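Local coordinates for bromo domain containing protein (PDB 5U9N) that probably recognises acetylated lysine side chains through bromodomains, of which this chain is the second, bound to bromosporine, at residues N25-E30 and C120-D125; E30-E35 and A54-T59; K48-E53 and M111-N116. All blocks are in the same frame, centred on the assembly; numbering follows the deposited sequence.

Interaction 1 of 3, residues N25-E30 and C120-D125; sequences NSFLFE and CKWIYD. With BMF (Bromosporine), chain C.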
loop_
_atom_site.group_PDB
_atom_site.type_symbol
_atom_site.label_atom_id
_atom_site.label_comp_id
_atom_site.label_asym_id
_atom_site.label_seq_id
_atom_site.Cartn_x
_atom_site.Cartn_y
_atom_site.Cartn_z
ATOM N N ASN A 25 -7.796 5.645 9.128
ATOM C CA ASN A 25 -6.382 5.879 9.388
ATOM C C ASN A 25 -5.544 5.598 8.115
ATOM O O ASN A 25 -4.384 5.168 8.204
ATOM C CB ASN A 25 -5.887 5.046 10.596
ATOM C CG ASN A 25 -6.663 5.324 11.866
ATOM O OD1 ASN A 25 -6.924 6.462 12.208
ATOM N ND2 ASN A 25 -7.016 4.297 12.614
ATOM N N SER A 26 -6.106 5.948 6.930
ATOM C CA SER A 26 -5.405 5.793 5.647
ATOM C C SER A 26 -4.171 6.716 5.564
ATOM O O SER A 26 -3.242 6.420 4.827
ATOM C CB SER A 26 -6.343 6.102 4.488
ATOM O OG SER A 26 -6.856 7.415 4.608
ATOM N N PHE A 27 -4.182 7.838 6.309
ATOM C CA PHE A 27 -3.050 8.776 6.348
ATOM C C PHE A 27 -1.741 8.053 6.747
ATOM O O PHE A 27 -0.662 8.488 6.347
ATOM C CB PHE A 27 -3.333 9.951 7.328
ATOM C CG PHE A 27 -3.352 9.572 8.795
ATOM C CD1 PHE A 27 -2.192 9.597 9.549
ATOM C CD2 PHE A 27 -4.531 9.208 9.419
ATOM C CE1 PHE A 27 -2.208 9.229 10.895
ATOM C CE2 PHE A 27 -4.535 8.796 10.749
ATOM C CZ PHE A 27 -3.374 8.807 11.479
ATOM N N LEU A 28 -1.840 6.950 7.525
ATOM C CA LEU A 28 -0.655 6.197 7.970
ATOM C C LEU A 28 0.190 5.715 6.804
ATOM O O LEU A 28 1.413 5.764 6.868
ATOM C CB LEU A 28 -1.071 4.974 8.815
ATOM C CG LEU A 28 -1.712 5.257 10.196
ATOM C CD1 LEU A 28 -2.230 3.964 10.829
ATOM C CD2 LEU A 28 -0.725 5.925 11.131
ATOM N N PHE A 29 -0.463 5.277 5.728
ATOM C CA PHE A 29 0.191 4.645 4.604
ATOM C C PHE A 29 0.323 5.541 3.377
ATOM O O PHE A 29 0.713 5.043 2.308
ATOM C CB PHE A 29 -0.615 3.413 4.220
ATOM C CG PHE A 29 -1.154 2.656 5.408
ATOM C CD1 PHE A 29 -0.306 1.923 6.225
ATOM C CD2 PHE A 29 -2.493 2.745 5.759
ATOM C CE1 PHE A 29 -0.800 1.222 7.316
ATOM C CE2 PHE A 29 -2.992 2.032 6.851
ATOM C CZ PHE A 29 -2.142 1.266 7.617
ATOM N N GLU A 30 0.040 6.844 3.507
ATOM C CA GLU A 30 0.019 7.739 2.358
ATOM C C GLU A 30 1.420 8.131 1.911
ATOM O O GLU A 30 1.750 7.974 0.736
ATOM C CB GLU A 30 -0.801 8.997 2.686
ATOM C CG GLU A 30 -0.998 9.949 1.520
ATOM C CD GLU A 30 -1.510 9.307 0.249
ATOM O OE1 GLU A 30 -2.342 8.380 0.350
ATOM O OE2 GLU A 30 -1.096 9.743 -0.850
ATOM N N CYS A 120 -1.187 1.451 21.584
ATOM C CA CYS A 120 -1.063 1.874 20.194
ATOM C C CYS A 120 -1.220 0.645 19.225
ATOM O O CYS A 120 -0.673 0.657 18.126
ATOM C CB CYS A 120 0.246 2.641 19.961
ATOM S SG CYS A 120 0.118 4.456 20.263
ATOM N N LYS A 121 -2.100 -0.328 19.585
ATOM C CA LYS A 121 -2.400 -1.470 18.706
ATOM C C LYS A 121 -3.312 -1.055 17.518
ATOM O O LYS A 121 -3.508 -1.840 16.604
ATOM C CB LYS A 121 -3.062 -2.619 19.494
ATOM C CG LYS A 121 -4.511 -2.353 19.948
ATOM C CD LYS A 121 -5.067 -3.511 20.750
ATOM C CE LYS A 121 -6.567 -3.438 20.867
ATOM N NZ LYS A 121 -7.081 -4.299 21.967
ATOM N N TRP A 122 -3.909 0.150 17.573
ATOM C CA TRP A 122 -4.771 0.653 16.495
ATOM C C TRP A 122 -3.992 0.853 15.160
ATOM O O TRP A 122 -4.607 0.808 14.098
ATOM C CB TRP A 122 -5.453 1.962 16.907
ATOM C CG TRP A 122 -4.506 3.095 17.173
ATOM C CD1 TRP A 122 -3.920 3.407 18.361
ATOM C CD2 TRP A 122 -4.073 4.088 16.238
ATOM N NE1 TRP A 122 -3.098 4.491 18.209
ATOM C CE2 TRP A 122 -3.163 4.925 16.911
ATOM C CE3 TRP A 122 -4.297 4.302 14.870
ATOM C CZ2 TRP A 122 -2.544 6.013 16.286
ATOM C CZ3 TRP A 122 -3.671 5.368 14.247
ATOM C CH2 TRP A 122 -2.821 6.220 14.954
ATOM N N ILE A 123 -2.642 1.017 15.214
ATOM C CA ILE A 123 -1.825 1.153 14.001
ATOM C C ILE A 123 -1.821 -0.170 13.268
ATOM O O ILE A 123 -2.194 -0.219 12.108
ATOM C CB ILE A 123 -0.381 1.639 14.337
ATOM C CG1 ILE A 123 -0.423 3.058 14.900
ATOM C CG2 ILE A 123 0.509 1.580 13.101
ATOM C CD1 ILE A 123 0.844 3.543 15.385
ATOM N N TYR A 124 -1.463 -1.260 13.966
ATOM C CA TYR A 124 -1.481 -2.625 13.419
ATOM C C TYR A 124 -2.876 -2.983 12.894
ATOM O O TYR A 124 -2.993 -3.569 11.825
ATOM C CB TYR A 124 -1.053 -3.620 14.523
ATOM C CG TYR A 124 -1.090 -5.090 14.142
ATOM C CD1 TYR A 124 -2.295 -5.786 14.097
ATOM C CD2 TYR A 124 0.081 -5.825 14.027
ATOM C CE1 TYR A 124 -2.336 -7.139 13.776
ATOM C CE2 TYR A 124 0.056 -7.184 13.730
ATOM C CZ TYR A 124 -1.159 -7.847 13.642
ATOM O OH TYR A 124 -1.207 -9.203 13.442
ATOM N N ASP A 125 -3.918 -2.713 13.693
ATOM C CA ASP A 125 -5.311 -3.037 13.332
ATOM C C ASP A 125 -5.769 -2.278 12.101
ATOM O O ASP A 125 -6.606 -2.780 11.367
ATOM C CB ASP A 125 -6.278 -2.721 14.498
ATOM C CG ASP A 125 -6.074 -3.564 15.757
ATOM O OD1 ASP A 125 -5.381 -4.605 15.673
ATOM O OD2 ASP A 125 -6.655 -3.206 16.815
HETATM C C10 BMF C . 2.591 7.384 11.133
HETATM N N12 BMF C . 2.991 5.214 10.313
HETATM C C15 BMF C . 3.862 4.223 12.871
HETATM C C17 BMF C . 4.633 4.307 15.254
HETATM C C20 BMF C . 4.307 3.963 18.429
HETATM C C22 BMF C . 3.444 5.512 12.660
HETATM C C26 BMF C . 3.087 3.085 8.185
HETATM C C28 BMF C . 1.977 9.566 11.941
HETATM C C01 BMF C . 1.239 11.433 10.414
HETATM C C02 BMF C . 1.715 10.020 10.650
HETATM C C03 BMF C . 1.897 9.111 9.592
HETATM N N04 BMF C . 1.621 9.494 8.250
HETATM S S05 BMF C . 2.737 9.881 7.129
HETATM C C06 BMF C . 3.952 8.623 7.170
HETATM O O07 BMF C . 2.079 9.834 5.858
HETATM O O08 BMF C . 3.340 11.109 7.547
HETATM C C09 BMF C . 2.319 7.810 9.837
HETATM C C11 BMF C . 3.021 5.993 11.371
HETATM N N13 BMF C . 3.412 3.923 10.538
HETATM C C14 BMF C . 3.856 3.372 11.719
HETATM N N16 BMF C . 4.314 3.642 14.088
HETATM O O18 BMF C . 5.031 3.405 16.191
HETATM C C19 BMF C . 5.479 3.939 17.483
HETATM O O21 BMF C . 4.547 5.503 15.434
HETATM N N23 BMF C . 4.239 2.122 11.492
HETATM N N24 BMF C . 4.032 1.861 10.140
HETATM C C25 BMF C . 3.525 2.933 9.594
HETATM C C27 BMF C . 2.408 8.278 12.186
#
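Leu28 fits into the corner where the Trp122 ring and Ile123 come together, closing one wall of the bromosporine pocket, the probable acetyl-lysine site of this bromodomain. The two segments come from the ZA loop (25-30) and the start of helix 122-139. Phe27, Leu28 and Phe29 appear to occupy the place of the WPF shelf known from other bromodomains, and Ile123 probably that of the gatekeeper. The branched tip of Leu28 divides its work. CD1 reaches Trp122 CZ3 at 4.0 Å and the Ile123 methyl CG2 at 4.3 Å, while CD2 turns to bromosporine, 3.6 Å from its ring atom C10. Behind that fork the leucine is wedged between two rings, with CB over the centre of Phe29 and CG over a face of Phe27, nearer the rim. The indole is itself backed by Ile123 CG1, which sits 3.7 Å above the centre of one face. Trp122 takes the crowded torsion, CG between backbone N and carbonyl carbon (chi1 63°). Asn25 crosses the indole at about a right angle, amide and ring planes 60° apart, its ND2 3.5 Å from Trp122 CE3 and hydrogen-bonded to Ser126 OG. On the ligand side, bromosporine N04 donates to Phe27 O at 3.1 Å, and the Ile123 methyl CD1 lies 3.7 Å from bromosporine N16.

Interaction 2 of 3, residues E30-E35 and A54-T59; sequences ENPVLE and ACDYIT. With BMF (Bromosporine), chain C.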
loop_
_atom_site.group_PDB
_atom_site.type_symbol
_atom_site.label_atom_id
_atom_site.label_comp_id
_atom_site.label_asym_id
_atom_site.label_seq_id
_atom_site.Cartn_x
_atom_site.Cartn_y
_atom_site.Cartn_z
ATOM N N GLU A 30 0.040 6.844 3.507
ATOM C CA GLU A 30 0.019 7.739 2.358
ATOM C C GLU A 30 1.420 8.131 1.911
ATOM O O GLU A 30 1.750 7.974 0.736
ATOM C CB GLU A 30 -0.801 8.997 2.686
ATOM C CG GLU A 30 -0.998 9.949 1.520
ATOM C CD GLU A 30 -1.510 9.307 0.249
ATOM O OE1 GLU A 30 -2.342 8.380 0.350
ATOM O OE2 GLU A 30 -1.096 9.743 -0.850
ATOM N N ASN A 31 2.235 8.634 2.822
ATOM C CA ASN A 31 3.568 9.118 2.477
ATOM C C ASN A 31 4.637 8.282 3.166
ATOM O O ASN A 31 4.335 7.592 4.141
ATOM C CB ASN A 31 3.704 10.598 2.866
ATOM C CG ASN A 31 2.613 11.454 2.264
ATOM O OD1 ASN A 31 2.429 11.493 1.034
ATOM N ND2 ASN A 31 1.815 12.097 3.110
ATOM N N PRO A 32 5.908 8.348 2.694
ATOM C CA PRO A 32 6.963 7.534 3.325
ATOM C C PRO A 32 7.172 7.849 4.802
ATOM O O PRO A 32 7.321 9.012 5.177
ATOM C CB PRO A 32 8.219 7.873 2.507
ATOM C CG PRO A 32 7.706 8.369 1.206
ATOM C CD PRO A 32 6.429 9.090 1.526
ATOM N N VAL A 33 7.216 6.793 5.636
ATOM C CA VAL A 33 7.454 6.928 7.080
ATOM C C VAL A 33 8.858 7.495 7.362
ATOM O O VAL A 33 9.020 8.243 8.324
ATOM C CB VAL A 33 7.251 5.590 7.861
ATOM C CG1 VAL A 33 5.793 5.164 7.854
ATOM C CG2 VAL A 33 8.130 4.472 7.325
ATOM N N LEU A 34 9.865 7.131 6.539
ATOM C CA LEU A 34 11.238 7.592 6.725
ATOM C C LEU A 34 11.416 9.095 6.344
ATOM O O LEU A 34 12.399 9.697 6.764
ATOM C CB LEU A 34 12.208 6.729 5.911
ATOM C CG LEU A 34 12.306 5.241 6.321
ATOM C CD1 LEU A 34 13.191 4.480 5.359
ATOM C CD2 LEU A 34 12.837 5.089 7.751
ATOM N N GLU A 35 10.470 9.689 5.571
ATOM C CA GLU A 35 10.481 11.129 5.251
ATOM C C GLU A 35 9.611 11.920 6.255
ATOM O O GLU A 35 9.530 13.137 6.154
ATOM C CB GLU A 35 9.898 11.388 3.845
ATOM C CG GLU A 35 10.711 10.861 2.679
ATOM C CD GLU A 35 10.054 11.121 1.329
ATOM O OE1 GLU A 35 8.996 11.798 1.292
ATOM O OE2 GLU A 35 10.581 10.618 0.309
ATOM N N ALA A 54 10.740 -0.298 2.533
ATOM C CA ALA A 54 9.592 0.560 2.848
ATOM C C ALA A 54 8.757 0.845 1.594
ATOM O O ALA A 54 9.271 0.758 0.483
ATOM C CB ALA A 54 10.058 1.860 3.455
ATOM N N CYS A 55 7.463 1.146 1.771
ATOM C CA CYS A 55 6.592 1.487 0.650
ATOM C C CYS A 55 5.380 2.321 1.127
ATOM O O CYS A 55 5.101 2.386 2.331
ATOM C CB CYS A 55 6.141 0.226 -0.081
ATOM S SG CYS A 55 5.508 0.534 -1.748
ATOM N N ASP A 56 4.647 2.949 0.175
ATOM C CA ASP A 56 3.471 3.776 0.511
ATOM C C ASP A 56 2.671 4.111 -0.741
ATOM O O ASP A 56 3.131 3.860 -1.846
ATOM C CB ASP A 56 3.891 5.059 1.236
ATOM C CG ASP A 56 5.131 5.678 0.652
ATOM O OD1 ASP A 56 5.008 6.397 -0.360
ATOM O OD2 ASP A 56 6.243 5.340 1.124
ATOM N N TYR A 57 1.459 4.652 -0.555
ATOM C CA TYR A 57 0.506 4.888 -1.647
ATOM C C TYR A 57 1.003 5.881 -2.656
ATOM O O TYR A 57 0.818 5.661 -3.849
ATOM C CB TYR A 57 -0.853 5.391 -1.107
ATOM C CG TYR A 57 -1.603 4.444 -0.186
ATOM C CD1 TYR A 57 -1.444 3.058 -0.287
ATOM C CD2 TYR A 57 -2.550 4.921 0.711
ATOM C CE1 TYR A 57 -2.188 2.185 0.508
ATOM C CE2 TYR A 57 -3.294 4.059 1.509
ATOM C CZ TYR A 57 -3.111 2.692 1.407
ATOM O OH TYR A 57 -3.864 1.852 2.193
ATOM N N ILE A 58 1.559 7.003 -2.211
ATOM C CA ILE A 58 2.016 8.036 -3.153
ATOM C C ILE A 58 3.185 7.486 -3.997
ATOM O O ILE A 58 3.250 7.773 -5.192
ATOM C CB ILE A 58 2.382 9.365 -2.416
ATOM C CG1 ILE A 58 2.490 10.538 -3.423
ATOM C CG2 ILE A 58 3.688 9.242 -1.605
ATOM C CD1 ILE A 58 1.154 10.834 -4.230
ATOM N N THR A 59 4.047 6.627 -3.394
ATOM C CA THR A 59 5.175 5.995 -4.108
ATOM C C THR A 59 4.645 4.983 -5.150
ATOM O O THR A 59 5.167 4.922 -6.244
ATOM C CB THR A 59 6.140 5.323 -3.117
ATOM O OG1 THR A 59 6.769 6.324 -2.344
ATOM C CG2 THR A 59 7.208 4.505 -3.812
HETATM C C10 BMF C . 2.591 7.384 11.133
HETATM N N12 BMF C . 2.991 5.214 10.313
HETATM C C15 BMF C . 3.862 4.223 12.871
HETATM C C17 BMF C . 4.633 4.307 15.254
HETATM C C20 BMF C . 4.307 3.963 18.429
HETATM C C22 BMF C . 3.444 5.512 12.660
HETATM C C26 BMF C . 3.087 3.085 8.185
HETATM C C28 BMF C . 1.977 9.566 11.941
HETATM C C01 BMF C . 1.239 11.433 10.414
HETATM C C02 BMF C . 1.715 10.020 10.650
HETATM C C03 BMF C . 1.897 9.111 9.592
HETATM N N04 BMF C . 1.621 9.494 8.250
HETATM S S05 BMF C . 2.737 9.881 7.129
HETATM C C06 BMF C . 3.952 8.623 7.170
HETATM O O07 BMF C . 2.079 9.834 5.858
HETATM O O08 BMF C . 3.340 11.109 7.547
HETATM C C09 BMF C . 2.319 7.810 9.837
HETATM C C11 BMF C . 3.021 5.993 11.371
HETATM N N13 BMF C . 3.412 3.923 10.538
HETATM C C14 BMF C . 3.856 3.372 11.719
HETATM N N16 BMF C . 4.314 3.642 14.088
HETATM O O18 BMF C . 5.031 3.405 16.191
HETATM C C19 BMF C . 5.479 3.939 17.483
HETATM O O21 BMF C . 4.547 5.503 15.434
HETATM N N23 BMF C . 4.239 2.122 11.492
HETATM N N24 BMF C . 4.032 1.861 10.140
HETATM C C25 BMF C . 3.525 2.933 9.594
HETATM C C27 BMF C . 2.408 8.278 12.186
HETATM O O HOH W 1 6.824 4.107 3.808
#
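Asp56, Tyr57 and Ile58 each engage the chain from Glu30 to Pro32, fastening the ZA loop to the start of helix 57-65. Just ahead of them, the carbonyl of Cys55 accepts from a water that in turn accepts from Val33 N, so one water bridges the two backbones here. Asp56 comes next, as the N-cap of the helix, and with Tyr57 it matches the last two residues of the PDY motif of bromodomains. Its carboxylate lies across Pro32: OD2 is 3.2 Å from Pro32 CA, and OD1 faces Pro32 CD. The same OD1 is gripped twice from one face of its plane, by Thr59 OG1 on the syn side at 2.7 Å and by Thr59 N on the anti side at 3.2 Å. Tyr57 offers its ring edge to Glu30, whose OE1 lies in the ring plane, 3.5 Å from CD2, with carboxylate and ring planes 59° apart. Glu30 chi2 bends the chain (51°), placing CD for this approach, and OE2 goes on to a salt bridge with Arg21. Ile58 N then donates to Glu30 O at 3.1 Å in a nearly straight bond (165°), lying in the carbonyl plane, and its CG2 methyl packs against both that oxygen and Asn31 OD1. One residue along, Asn31 N donates to bromosporine O07 at 3.3 Å, which ties this anchor to the pocket. With two donors on OD1 and the N-terminal end of a helix beside it, Asp56 is probably ionised, while Arg21 would favour the charged form of Glu30.

Interaction 3 of 3, residues K48-E53 and M111-N116; sequences KEVIPE and MIFNPN. With BMF (Bromosporine), chain C.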
loop_
_atom_site.group_PDB
_atom_site.type_symbol
_atom_site.label_atom_id
_atom_site.label_comp_id
_atom_site.label_asym_id
_atom_site.label_seq_id
_atom_site.Cartn_x
_atom_site.Cartn_y
_atom_site.Cartn_z
ATOM N N LYS A 48 14.423 1.380 9.930
ATOM C CA LYS A 48 15.359 0.945 8.880
ATOM C C LYS A 48 15.945 -0.428 9.218
ATOM O O LYS A 48 16.220 -1.221 8.317
ATOM C CB LYS A 48 16.508 1.960 8.715
ATOM C CG LYS A 48 16.107 3.280 8.083
ATOM C CD LYS A 48 17.357 4.156 7.792
ATOM C CE LYS A 48 17.067 5.346 6.897
ATOM N NZ LYS A 48 18.293 5.840 6.209
ATOM N N GLU A 49 16.167 -0.690 10.520
ATOM C CA GLU A 49 16.703 -1.964 10.996
ATOM C C GLU A 49 15.644 -3.084 10.864
ATOM O O GLU A 49 15.961 -4.190 10.436
ATOM C CB GLU A 49 17.153 -1.817 12.476
ATOM C CG GLU A 49 18.175 -2.847 12.926
ATOM N N VAL A 50 14.388 -2.778 11.198
ATOM C CA VAL A 50 13.300 -3.755 11.197
ATOM C C VAL A 50 12.751 -3.973 9.775
ATOM O O VAL A 50 12.518 -5.113 9.389
ATOM C CB VAL A 50 12.173 -3.304 12.171
ATOM C CG1 VAL A 50 10.961 -4.247 12.105
ATOM C CG2 VAL A 50 12.698 -3.207 13.603
ATOM N N ILE A 51 12.555 -2.893 8.997
ATOM C CA ILE A 51 11.969 -3.001 7.660
ATOM C C ILE A 51 13.021 -2.741 6.541
ATOM O O ILE A 51 13.421 -1.603 6.331
ATOM C CB ILE A 51 10.788 -2.020 7.538
ATOM C CG1 ILE A 51 9.691 -2.332 8.604
ATOM C CG2 ILE A 51 10.206 -2.076 6.131
ATOM C CD1 ILE A 51 9.120 -3.866 8.604
ATOM N N PRO A 52 13.349 -3.767 5.721
ATOM C CA PRO A 52 14.337 -3.564 4.649
ATOM C C PRO A 52 13.771 -2.861 3.397
ATOM O O PRO A 52 14.539 -2.223 2.673
ATOM C CB PRO A 52 14.778 -4.988 4.312
ATOM C CG PRO A 52 13.602 -5.828 4.630
ATOM C CD PRO A 52 12.972 -5.194 5.839
ATOM N N GLU A 53 12.452 -3.020 3.104
ATOM C CA GLU A 53 11.833 -2.404 1.924
ATOM C C GLU A 53 10.583 -1.596 2.317
ATOM O O GLU A 53 9.492 -2.136 2.370
ATOM C CB GLU A 53 11.474 -3.479 0.877
ATOM C CG GLU A 53 11.127 -2.907 -0.500
ATOM C CD GLU A 53 10.531 -3.888 -1.510
ATOM O OE1 GLU A 53 10.407 -5.097 -1.186
ATOM O OE2 GLU A 53 10.177 -3.437 -2.626
ATOM N N MET A 111 2.471 -4.244 10.046
ATOM C CA MET A 111 2.117 -5.303 10.985
ATOM C C MET A 111 3.363 -5.993 11.569
ATOM O O MET A 111 3.260 -6.572 12.642
ATOM C CB MET A 111 1.183 -6.322 10.314
ATOM C CG MET A 111 -0.222 -5.738 10.059
ATOM S SD MET A 111 -1.424 -6.953 9.542
ATOM C CE MET A 111 -1.097 -7.024 7.798
ATOM N N ILE A 112 4.541 -5.880 10.926
ATOM C CA ILE A 112 5.803 -6.400 11.520
ATOM C C ILE A 112 6.373 -5.376 12.526
ATOM O O ILE A 112 6.921 -5.771 13.557
ATOM C CB ILE A 112 6.854 -6.739 10.416
ATOM C CG1 ILE A 112 6.405 -7.966 9.644
ATOM C CG2 ILE A 112 8.286 -6.967 11.006
ATOM C CD1 ILE A 112 6.977 -8.099 8.364
ATOM N N PHE A 113 6.293 -4.076 12.202
ATOM C CA PHE A 113 6.899 -3.030 13.013
ATOM C C PHE A 113 6.068 -2.672 14.255
ATOM O O PHE A 113 6.650 -2.279 15.273
ATOM C CB PHE A 113 7.116 -1.760 12.158
ATOM C CG PHE A 113 7.952 -0.684 12.831
ATOM C CD1 PHE A 113 9.310 -0.872 13.048
ATOM C CD2 PHE A 113 7.375 0.508 13.249
ATOM C CE1 PHE A 113 10.078 0.104 13.703
ATOM C CE2 PHE A 113 8.136 1.478 13.907
ATOM C CZ PHE A 113 9.490 1.275 14.121
ATOM N N ASN A 114 4.733 -2.733 14.176
ATOM C CA ASN A 114 3.896 -2.261 15.290
ATOM C C ASN A 114 3.265 -3.424 16.013
ATOM O O ASN A 114 3.006 -4.462 15.400
ATOM C CB ASN A 114 2.816 -1.278 14.789
ATOM C CG ASN A 114 3.392 -0.122 13.986
ATOM O OD1 ASN A 114 3.861 0.862 14.530
ATOM N ND2 ASN A 114 3.444 -0.256 12.683
ATOM N N PRO A 115 3.049 -3.294 17.350
ATOM C CA PRO A 115 2.504 -4.424 18.119
ATOM C C PRO A 115 0.992 -4.549 17.965
ATOM O O PRO A 115 0.309 -3.559 17.699
ATOM C CB PRO A 115 2.894 -4.073 19.555
ATOM C CG PRO A 115 2.839 -2.589 19.596
ATOM C CD PRO A 115 3.324 -2.129 18.236
ATOM N N ASN A 116 0.465 -5.762 18.172
ATOM C CA ASN A 116 -0.966 -6.031 18.036
ATOM C C ASN A 116 -1.635 -6.025 19.412
ATOM O O ASN A 116 -2.797 -6.409 19.537
ATOM C CB ASN A 116 -1.209 -7.367 17.293
ATOM C CG ASN A 116 -0.989 -8.625 18.118
ATOM O OD1 ASN A 116 -1.948 -9.335 18.466
ATOM N ND2 ASN A 116 0.274 -9.027 18.288
HETATM C C10 BMF C . 2.591 7.384 11.133
HETATM N N12 BMF C . 2.991 5.214 10.313
HETATM C C15 BMF C . 3.862 4.223 12.871
HETATM C C17 BMF C . 4.633 4.307 15.254
HETATM C C20 BMF C . 4.307 3.963 18.429
HETATM C C22 BMF C . 3.444 5.512 12.660
HETATM C C26 BMF C . 3.087 3.085 8.185
HETATM C C28 BMF C . 1.977 9.566 11.941
HETATM C C01 BMF C . 1.239 11.433 10.414
HETATM C C02 BMF C . 1.715 10.020 10.650
HETATM C C03 BMF C . 1.897 9.111 9.592
HETATM N N04 BMF C . 1.621 9.494 8.250
HETATM S S05 BMF C . 2.737 9.881 7.129
HETATM C C06 BMF C . 3.952 8.623 7.170
HETATM O O07 BMF C . 2.079 9.834 5.858
HETATM O O08 BMF C . 3.340 11.109 7.547
HETATM C C09 BMF C . 2.319 7.810 9.837
HETATM C C11 BMF C . 3.021 5.993 11.371
HETATM N N13 BMF C . 3.412 3.923 10.538
HETATM C C14 BMF C . 3.856 3.372 11.719
HETATM N N16 BMF C . 4.314 3.642 14.088
HETATM O O18 BMF C . 5.031 3.405 16.191
HETATM C C19 BMF C . 5.479 3.939 17.483
HETATM O O21 BMF C . 4.547 5.503 15.434
HETATM N N23 BMF C . 4.239 2.122 11.492
HETATM N N24 BMF C . 4.032 1.861 10.140
HETATM C C25 BMF C . 3.525 2.933 9.594
HETATM C C27 BMF C . 2.408 8.278 12.186
#
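Val50 overlaps the rim of the Phe113 ring: its CB lies in the ring plane, 3.9 Å from CD1, so the valine meets an edge and not a face. Its CG1 methyl, anti to the backbone N (chi1 175°), touches the same CD1 and also reaches Ile112 CG2 at 4.0 Å, the Val50 and Ile112 side chains running antiparallel alongside one another. The isoleucine methyl sits in the notch between Val50 CG1 and the tip of Ile51, whose CD1 is likewise 4.0 Å from Ile112 CG2. Farther back along its side chain, Ile51 CG1 faces Phe113 CB. All of this is apolar packing, joining the end of helix 41-50, within the ZA loop of the bromodomain, to the end of helix 96-113, where the BC loop begins. Both segments leave helical geometry here, at Ile51 and at Asn114. The ring of Phe113 is also met edge-to-face by Tyr47, and its other ortho carbon, CD2, is 3.9 Å from bromosporine N23, so one ring spans from the helix junction to the ligand. Next in the chain stands Asn114, probably in the place of the asparagine that binds acetyl-lysine in other bromodomains. Its OD1 accepts from bromosporine N16 at 2.9 Å (N-H...O 154°), while ND2 lies 2.8 Å from N23 of the triazole. The amide is further held by the hydrogen bond from ND2 to Cys110 O, in the last turn of helix 96-113, and Ile123 packs against the same side chain.

Overall arrangement
The three contacts ring one bromosporine molecule at the loop end of the helical bundle, their centres 13 to 14 Å apart. Interactions 2 and 3 are both nested within the loop closed by interaction 1, and the segments of 2 and 3 alternate along the chain. Interactions 1 and 2 share Glu30, and the probable bond between Phe29 O and Tyr57 N continues the attachment of the ZA loop to helix 57-65. Interaction 1 meets interaction 3 where Ile123 and Tyr124 pack on Asn114 and Met111, joining helices 122-139 and 96-113. Leu34 against Lys48 links interactions 2 and 3. Residues distant in sequence thereby form a single ligand pocket.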